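Local structure of glycoside Hydrolase Family 43_12 (Metagenome, 7JVH) at residues F52-L57 and E335-P340; L486-R491 and K499-A504; I204-Y209 and D271-P276. The protein probably hydrolyses glycosidic bonds in arabinose- or xylose-containing plant polysaccharides, as a family 43 glycoside hydrolase. All blocks are in the same frame, centred on the assembly; numbering follows the deposited sequence.

Interaction 1. Residues F52-L57 and E335-P340; sequences FYSPIL and ETFMLP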
# COMPACT_ATOMS: atom_id res chain seq x y z
N PHE A 52 5.99 -17.06 12.58
CA PHE A 52 5.03 -16.14 11.93
C PHE A 52 5.46 -15.95 10.48
O PHE A 52 6.60 -16.22 10.16
CB PHE A 52 4.93 -14.79 12.65
CG PHE A 52 6.07 -13.83 12.43
CD1 PHE A 52 7.30 -14.05 13.02
CD2 PHE A 52 5.91 -12.69 11.67
CE1 PHE A 52 8.34 -13.15 12.85
CE2 PHE A 52 6.96 -11.81 11.48
CZ PHE A 52 8.17 -12.05 12.07
N TYR A 53 4.51 -15.58 9.64
CA TYR A 53 4.77 -15.30 8.23
C TYR A 53 5.17 -13.83 8.04
O TYR A 53 4.57 -12.94 8.64
CB TYR A 53 3.52 -15.62 7.41
CG TYR A 53 3.16 -17.10 7.34
CD1 TYR A 53 4.10 -18.04 6.92
CD2 TYR A 53 1.89 -17.56 7.66
CE1 TYR A 53 3.79 -19.37 6.81
CE2 TYR A 53 1.56 -18.90 7.57
CZ TYR A 53 2.52 -19.80 7.15
OH TYR A 53 2.24 -21.14 7.06
N SER A 54 6.16 -13.73 7.16
CA SER A 54 6.77 -12.52 6.60
C SER A 54 6.74 -12.62 5.08
O SER A 54 7.42 -13.44 4.49
CB SER A 54 8.13 -12.27 7.11
OG SER A 54 8.56 -10.98 6.73
N PRO A 55 5.95 -11.53 4.44
CA PRO A 55 5.47 -10.22 4.91
C PRO A 55 4.33 -10.21 5.92
O PRO A 55 3.36 -10.96 5.80
CB PRO A 55 4.97 -9.58 3.62
CG PRO A 55 4.54 -10.71 2.76
CD PRO A 55 5.54 -11.80 3.05
N ILE A 56 4.43 -9.31 6.89
CA ILE A 56 3.42 -9.18 7.97
C ILE A 56 2.18 -8.48 7.43
O ILE A 56 1.14 -8.61 8.06
CB ILE A 56 4.00 -8.46 9.20
CG1 ILE A 56 4.30 -6.99 8.91
CG2 ILE A 56 5.23 -9.20 9.69
CD1 ILE A 56 5.50 -6.47 9.66
N LEU A 57 2.34 -7.67 6.39
CA LEU A 57 1.21 -7.06 5.69
C LEU A 57 1.29 -7.51 4.24
O LEU A 57 2.19 -7.13 3.52
CB LEU A 57 1.23 -5.55 5.77
CG LEU A 57 1.27 -4.88 7.14
CD1 LEU A 57 1.43 -3.37 6.98
CD2 LEU A 57 0.02 -5.18 7.94
N GLU A 335 4.92 -5.20 -0.51
CA GLU A 335 4.37 -5.60 0.79
C GLU A 335 5.35 -5.25 1.91
O GLU A 335 6.53 -5.00 1.65
CB GLU A 335 4.11 -7.09 0.77
CG GLU A 335 3.35 -7.54 -0.48
CD GLU A 335 3.08 -9.02 -0.52
OE1 GLU A 335 3.96 -9.76 -0.95
OE2 GLU A 335 1.97 -9.43 -0.16
N THR A 336 4.80 -5.12 3.11
CA THR A 336 5.61 -4.78 4.31
C THR A 336 6.18 -6.05 4.92
O THR A 336 5.43 -6.79 5.52
CB THR A 336 4.75 -4.17 5.41
OG1 THR A 336 4.31 -2.92 4.91
CG2 THR A 336 5.52 -3.96 6.68
N PHE A 337 7.48 -6.24 4.78
CA PHE A 337 8.17 -7.41 5.35
C PHE A 337 8.84 -7.01 6.64
O PHE A 337 9.05 -5.84 6.87
CB PHE A 337 9.34 -7.82 4.46
CG PHE A 337 8.92 -8.50 3.19
CD1 PHE A 337 8.22 -7.81 2.22
CD2 PHE A 337 9.22 -9.83 2.98
CE1 PHE A 337 7.84 -8.45 1.06
CE2 PHE A 337 8.84 -10.45 1.81
CZ PHE A 337 8.15 -9.76 0.85
N MSE A 338 9.21 -7.97 7.48
CA MSE A 338 9.93 -7.63 8.72
C MSE A 338 11.10 -8.59 8.91
O MSE A 338 11.08 -9.65 8.29
CB MSE A 338 9.02 -7.61 9.94
CG MSE A 338 9.52 -6.67 10.99
SE MSE A 338 8.59 -6.84 12.65
CE MSE A 338 7.52 -5.35 13.18
N LEU A 339 12.09 -8.18 9.70
CA LEU A 339 13.30 -8.98 10.00
C LEU A 339 13.85 -8.50 11.35
O LEU A 339 13.63 -7.34 11.68
CB LEU A 339 14.33 -8.72 8.91
CG LEU A 339 14.30 -9.63 7.69
CD1 LEU A 339 15.51 -9.38 6.82
CD2 LEU A 339 14.25 -11.08 8.11
N PRO A 340 14.53 -9.34 12.14
CA PRO A 340 15.11 -8.90 13.40
C PRO A 340 16.38 -8.11 13.07
O PRO A 340 17.00 -8.41 12.10
CB PRO A 340 15.46 -10.21 14.11
CG PRO A 340 14.78 -11.27 13.30
CD PRO A 340 14.78 -10.74 11.90

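Interaction 2. Residues L486-R491 and K499-A504; sequences LEKTVR and KTEIVA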
# COMPACT_ATOMS: atom_id res chain seq x y z
N LEU A 486 -19.08 -9.19 -19.23
CA LEU A 486 -17.70 -9.25 -18.83
C LEU A 486 -16.91 -8.36 -19.80
O LEU A 486 -16.94 -8.56 -21.02
CB LEU A 486 -17.18 -10.68 -18.88
CG LEU A 486 -15.76 -10.98 -18.39
CD1 LEU A 486 -15.56 -10.66 -16.93
CD2 LEU A 486 -15.46 -12.45 -18.65
N GLU A 487 -16.20 -7.36 -19.24
CA GLU A 487 -15.41 -6.42 -19.99
C GLU A 487 -13.99 -6.37 -19.49
O GLU A 487 -13.74 -6.50 -18.28
CB GLU A 487 -16.02 -5.02 -19.89
CG GLU A 487 -17.24 -4.80 -20.79
CD GLU A 487 -18.02 -3.56 -20.42
OE1 GLU A 487 -17.86 -3.04 -19.29
OE2 GLU A 487 -18.80 -3.09 -21.28
N LYS A 488 -13.05 -6.19 -20.42
CA LYS A 488 -11.67 -5.86 -20.10
C LYS A 488 -11.30 -4.51 -20.71
O LYS A 488 -11.85 -4.09 -21.74
CB LYS A 488 -10.73 -6.94 -20.63
CG LYS A 488 -10.70 -7.05 -22.14
CD LYS A 488 -9.70 -8.08 -22.59
CE LYS A 488 -9.56 -8.11 -24.09
NZ LYS A 488 -8.49 -9.09 -24.41
N THR A 489 -10.35 -3.83 -20.05
CA THR A 489 -9.65 -2.68 -20.60
C THR A 489 -8.18 -2.92 -20.31
O THR A 489 -7.81 -3.13 -19.17
CB THR A 489 -10.10 -1.36 -19.95
OG1 THR A 489 -11.52 -1.20 -20.14
CG2 THR A 489 -9.38 -0.16 -20.60
N VAL A 490 -7.36 -2.90 -21.37
CA VAL A 490 -5.94 -3.22 -21.31
C VAL A 490 -5.10 -2.06 -21.86
O VAL A 490 -5.26 -1.68 -23.01
CB VAL A 490 -5.65 -4.48 -22.16
CG1 VAL A 490 -4.21 -4.94 -21.95
CG2 VAL A 490 -6.65 -5.60 -21.82
N ARG A 491 -4.20 -1.51 -21.02
CA ARG A 491 -3.24 -0.47 -21.44
C ARG A 491 -1.85 -0.69 -20.85
O ARG A 491 -1.61 -0.37 -19.68
CB ARG A 491 -3.72 0.94 -21.07
CG ARG A 491 -2.77 2.06 -21.57
CD ARG A 491 -3.18 3.44 -21.08
NE ARG A 491 -3.12 3.51 -19.64
CZ ARG A 491 -3.75 4.39 -18.86
NH1 ARG A 491 -4.51 5.35 -19.39
NH2 ARG A 491 -3.61 4.28 -17.53
N LYS A 499 -9.02 0.73 -25.27
CA LYS A 499 -10.41 0.52 -25.63
C LYS A 499 -11.02 -0.64 -24.85
O LYS A 499 -10.50 -1.74 -24.86
CB LYS A 499 -10.53 0.31 -27.14
CG LYS A 499 -11.95 0.34 -27.69
CD LYS A 499 -12.78 1.51 -27.20
CE LYS A 499 -14.21 1.40 -27.77
NZ LYS A 499 -14.26 1.46 -29.26
N THR A 500 -12.14 -0.36 -24.16
CA THR A 500 -12.88 -1.37 -23.43
C THR A 500 -13.49 -2.34 -24.43
O THR A 500 -14.10 -1.93 -25.41
CB THR A 500 -13.98 -0.75 -22.55
OG1 THR A 500 -13.39 0.20 -21.64
CG2 THR A 500 -14.71 -1.85 -21.75
N GLU A 501 -13.28 -3.64 -24.19
CA GLU A 501 -13.82 -4.72 -25.01
C GLU A 501 -14.72 -5.61 -24.18
O GLU A 501 -14.45 -5.83 -23.00
CB GLU A 501 -12.70 -5.57 -25.57
CG GLU A 501 -11.68 -4.83 -26.42
CD GLU A 501 -10.78 -5.81 -27.17
OE1 GLU A 501 -11.25 -6.37 -28.20
OE2 GLU A 501 -9.61 -6.04 -26.73
N ILE A 502 -15.80 -6.09 -24.80
CA ILE A 502 -16.67 -7.09 -24.20
C ILE A 502 -16.02 -8.45 -24.45
O ILE A 502 -15.89 -8.88 -25.60
CB ILE A 502 -18.09 -7.08 -24.80
CG1 ILE A 502 -18.82 -5.78 -24.44
CG2 ILE A 502 -18.89 -8.28 -24.30
CD1 ILE A 502 -20.10 -5.58 -25.23
N VAL A 503 -15.59 -9.10 -23.37
CA VAL A 503 -15.00 -10.43 -23.43
C VAL A 503 -16.08 -11.49 -23.61
O VAL A 503 -15.93 -12.39 -24.43
CB VAL A 503 -14.19 -10.75 -22.15
CG1 VAL A 503 -13.66 -12.17 -22.20
CG2 VAL A 503 -13.04 -9.77 -21.97
N ALA A 504 -17.17 -11.36 -22.84
CA ALA A 504 -18.28 -12.29 -22.82
C ALA A 504 -19.57 -11.59 -22.40
O ALA A 504 -19.55 -10.51 -21.80
CB ALA A 504 -17.99 -13.44 -21.88

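Interaction 3. Residues I204-Y209 and D271-P276; sequences IKIWEY and DNIYGP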
# COMPACT_ATOMS: atom_id res chain seq x y z
N ILE A 204 20.62 13.12 -0.73
CA ILE A 204 20.00 13.25 0.58
C ILE A 204 20.35 14.63 1.13
O ILE A 204 21.52 15.00 1.20
CB ILE A 204 20.45 12.17 1.56
CG1 ILE A 204 20.16 10.77 0.99
CG2 ILE A 204 19.78 12.37 2.91
CD1 ILE A 204 18.72 10.52 0.59
N LYS A 205 19.31 15.36 1.53
CA LYS A 205 19.40 16.72 2.00
C LYS A 205 18.80 16.78 3.39
O LYS A 205 17.79 16.15 3.64
CB LYS A 205 18.62 17.64 1.06
CG LYS A 205 18.81 19.13 1.36
CD LYS A 205 18.28 20.01 0.24
CE LYS A 205 19.14 19.89 -1.01
NZ LYS A 205 18.58 20.64 -2.15
N ILE A 206 19.44 17.55 4.28
CA ILE A 206 18.95 17.76 5.63
C ILE A 206 18.66 19.24 5.87
O ILE A 206 19.31 20.11 5.30
CB ILE A 206 19.93 17.20 6.68
CG1 ILE A 206 19.29 17.18 8.07
CG2 ILE A 206 21.24 18.00 6.71
CD1 ILE A 206 20.10 16.37 9.07
N TRP A 207 17.65 19.50 6.71
CA TRP A 207 17.22 20.84 7.11
C TRP A 207 17.00 20.84 8.60
O TRP A 207 16.53 19.85 9.15
CB TRP A 207 15.86 21.19 6.50
CG TRP A 207 15.79 21.27 5.02
CD1 TRP A 207 15.67 20.24 4.14
CD2 TRP A 207 15.78 22.47 4.22
NE1 TRP A 207 15.60 20.70 2.86
CE2 TRP A 207 15.67 22.07 2.88
CE3 TRP A 207 15.87 23.83 4.52
CZ2 TRP A 207 15.65 22.99 1.82
CZ3 TRP A 207 15.85 24.75 3.47
CH2 TRP A 207 15.75 24.32 2.13
N GLU A 208 17.30 21.96 9.25
CA GLU A 208 16.83 22.22 10.60
C GLU A 208 15.33 22.51 10.49
O GLU A 208 14.87 23.08 9.50
CB GLU A 208 17.56 23.41 11.23
CG GLU A 208 17.40 23.53 12.75
CD GLU A 208 18.32 24.59 13.37
OE1 GLU A 208 19.37 24.90 12.76
OE2 GLU A 208 18.00 25.11 14.47
N TYR A 209 14.57 22.09 11.51
CA TYR A 209 13.11 22.16 11.50
C TYR A 209 12.65 23.00 12.67
O TYR A 209 13.18 22.89 13.77
CB TYR A 209 12.52 20.74 11.57
CG TYR A 209 11.01 20.61 11.40
CD1 TYR A 209 10.42 20.50 10.14
CD2 TYR A 209 10.18 20.52 12.51
CE1 TYR A 209 9.05 20.35 9.99
CE2 TYR A 209 8.80 20.37 12.38
CZ TYR A 209 8.24 20.28 11.12
OH TYR A 209 6.86 20.14 10.99
N ASP A 271 29.49 11.94 13.35
CA ASP A 271 29.68 12.42 14.72
C ASP A 271 28.85 13.67 15.03
O ASP A 271 28.83 14.13 16.17
CB ASP A 271 31.16 12.72 14.97
CG ASP A 271 32.03 11.47 14.89
OD1 ASP A 271 31.60 10.37 15.29
OD2 ASP A 271 33.17 11.59 14.41
N ASN A 272 28.17 14.20 14.01
CA ASN A 272 27.39 15.43 14.08
C ASN A 272 26.20 15.38 13.10
O ASN A 272 26.30 14.75 12.04
CB ASN A 272 28.33 16.62 13.80
CG ASN A 272 27.61 17.89 13.37
OD1 ASN A 272 27.35 18.08 12.18
ND2 ASN A 272 27.37 18.79 14.31
N ILE A 273 25.09 16.02 13.47
CA ILE A 273 23.86 15.93 12.68
C ILE A 273 24.07 16.32 11.20
O ILE A 273 23.49 15.69 10.31
CB ILE A 273 22.71 16.78 13.29
CG1 ILE A 273 21.39 16.55 12.52
CG2 ILE A 273 23.05 18.26 13.28
CD1 ILE A 273 20.95 15.10 12.49
N TYR A 274 24.88 17.36 10.97
CA TYR A 274 25.27 17.81 9.63
C TYR A 274 26.57 17.15 9.20
O TYR A 274 26.97 17.25 8.03
CB TYR A 274 25.51 19.33 9.63
CG TYR A 274 24.27 20.19 9.70
CD1 TYR A 274 23.46 20.34 8.58
CD2 TYR A 274 23.94 20.89 10.85
CE1 TYR A 274 22.33 21.14 8.61
CE2 TYR A 274 22.81 21.68 10.91
CZ TYR A 274 22.01 21.81 9.78
OH TYR A 274 20.87 22.61 9.81
N GLY A 275 27.24 16.48 10.16
CA GLY A 275 28.66 16.14 10.09
C GLY A 275 28.80 15.23 8.89
O GLY A 275 27.79 14.72 8.39
N PRO A 276 30.03 15.00 8.38
CA PRO A 276 30.21 14.14 7.21
C PRO A 276 29.67 12.75 7.53
O PRO A 276 30.00 12.19 8.58
CB PRO A 276 31.73 14.15 6.98
CG PRO A 276 32.33 14.70 8.23
CD PRO A 276 31.29 15.51 8.93

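Interaction 1. Residues F52-L57 and E335-P340
Ser54 swings its OG to the side remote from its own backbone N (chi1 -169°), bringing the hydroxyl to Met338 N, while Phe337, with CG opposite its carbonyl carbon (chi1 -74°), turns one ring face to Pro55. The Met338 N-H meets Ser54 OG almost head-on, at 3.2 Å and 178°. Pro55, which follows a cis peptide bond, lays CB over the centre of the Phe337 ring, 3.9 Å from the centroid, in a CH-pi contact; its CD reaches Phe337 CE2 at 3.8 Å. The CD1 methyl of Ile56 rests on CB of Met338 (a selenomethionine) at 3.7 Å and also nears Thr336 CG2. Leu57 lies alongside Thr336, its CD1 3.6 Å from Thr336 OG1. That hydroxyl is held by Tyr61 O and Asn77 ND2. Thr336 O draws two weak bonds, from Ile56 N (3.0 Å) and Leu57 N (3.3 Å), and Thr336 N returns a weak one to Leu57 O. The carboxylate of Glu335 skirts Pro55 CG on its way to Gly59 N and to a salt bridge with Arg323. Two residues facing one make this a classic beta bulge, here on a single antiparallel bridge, through which the chain leading into the first blade of the five-bladed beta-propeller of family 43 enzymes is fixed to a strand of the last blade, 335-342.

Interaction 2. Residues L486-R491 and K499-A504
Leu486 and Ala504 open the backbone pairing: Leu486 N donates to Ala504 O at 2.9 Å, and Leu486 O takes both Val503 N (2.8 Å) and, weakly, Ala504 N. Two residues opposite one form a classic beta bulge. Beyond it Lys488 and Glu501 exchange a regular pair of bonds, Glu501 N to Lys488 O being 2.9 Å, each running nearly along the C=O axis of its acceptor. Between these pairs Glu487 and Ile502 form a non-hydrogen-bonded pair, where Glu487 CA approaches Glu501 O at 3.2 Å in a CA-H...O contact. Of the polar side chains, Thr489 OG1 and Thr500 OG1 share a hydrogen bond of 2.8 Å. Lys488 and Glu501 run side by side, and NZ to OE2 is a long salt bridge of 4.0 Å. The apolar contacts gather at the bulge. Val503 CG2 meets Lys488 CG at 3.6 Å, the two side chains at about a right angle; with CG between its backbone N and carbonyl carbon (chi1 65°), the extended lysine passes this methyl on the way to Glu501. Val503 CG1 touches Leu486 CD2 at 4.0 Å. The hairpin 482-489/501-507 ends its six-stranded sheet, 501-507 being outermost. Strand 469-477 flanks it through Leu473 and Tyr471, and Val503 and Ala504 pack on Leu543 and Ile539 of strand 536-544 in the other sheet of the concanavalin A-like sandwich.

Interaction 3. Residues I204-Y209 and D271-P276
Ile206 meets Ile273 and Tyr274 with two different branches. Its CD1, at the end of an extended chain with CG1 opposite the backbone N (chi1 -169°), sits 3.7 Å from Ile273 CG1 and equally near Ile273 O. Its CG2 approaches the Tyr274 ring obliquely, 3.7 Å from Tyr274 CD1 and 3.8 Å from Tyr274 CE1; one isoleucine thus packs against both loop residues. Further along the strand, Tyr274 OH comes within 3.7 Å of Glu208 CB, the two side chains crossing at about a right angle and the carboxylate plane turned 64° from the ring. This is van der Waals contact: the hydroxyl is hydrogen-bonded to Thr220 O, and Thr220 OG1 in turn receives Glu208 N. The loop is shaped from within. Gly275 N bonds to Asn272 O at 2.7 Å, closing a type I turn with Ile273 and Tyr274 at its corners, and Tyr274 N gives a weak bond of 2.8 Å to Asn272 OD1, as in an Asx turn. Farther out, Lys222 NZ holds Tyr274 O, Tyr277 OH holds Ile273 O, and the Ile273 side chain touches Phe177, Tyr185 and Tyr250. Thr220 and Lys222 belong to strand 215-226, paired with 203-210, so the blade 175-226 grips the turn between the last two strands of the next blade, 239-279. Cutting Ile206 back to an alanine removes both CG2 and CD1 and is likely to open a gap between strand and turn, leaving Ile273 CG1 without its methyl neighbour and Tyr274 CD1 and CE1 without the methyl that packs on them. The chemistry implies a division of labour: within this pair of segments the fit is apolar and undirected, whereas the turn of the tyrosine is probably fixed by the bond of its OH to Thr220 O of the adjoining strand.

Interaction 1 is wholly buried, interaction 3 partly so, and interaction 2 lies at the surface. Interactions 1 and 3 both belong to the propeller and each joins parts far apart in sequence, with 3 nested within the chain that 1 closes; their nearest atoms remain about 20 Å apart. Interaction 2 is a local hairpin in the C-terminal sandwich, its centre about 52 Å from that of interaction 3, on the other side of the chain's centre. A beta bulge occurs in both 1 and 2, but in 1 it accompanies proline-aromatic packing and in 2 regular strand pairing with charged side chains. Interaction 3 relies on side-chain packing between blades.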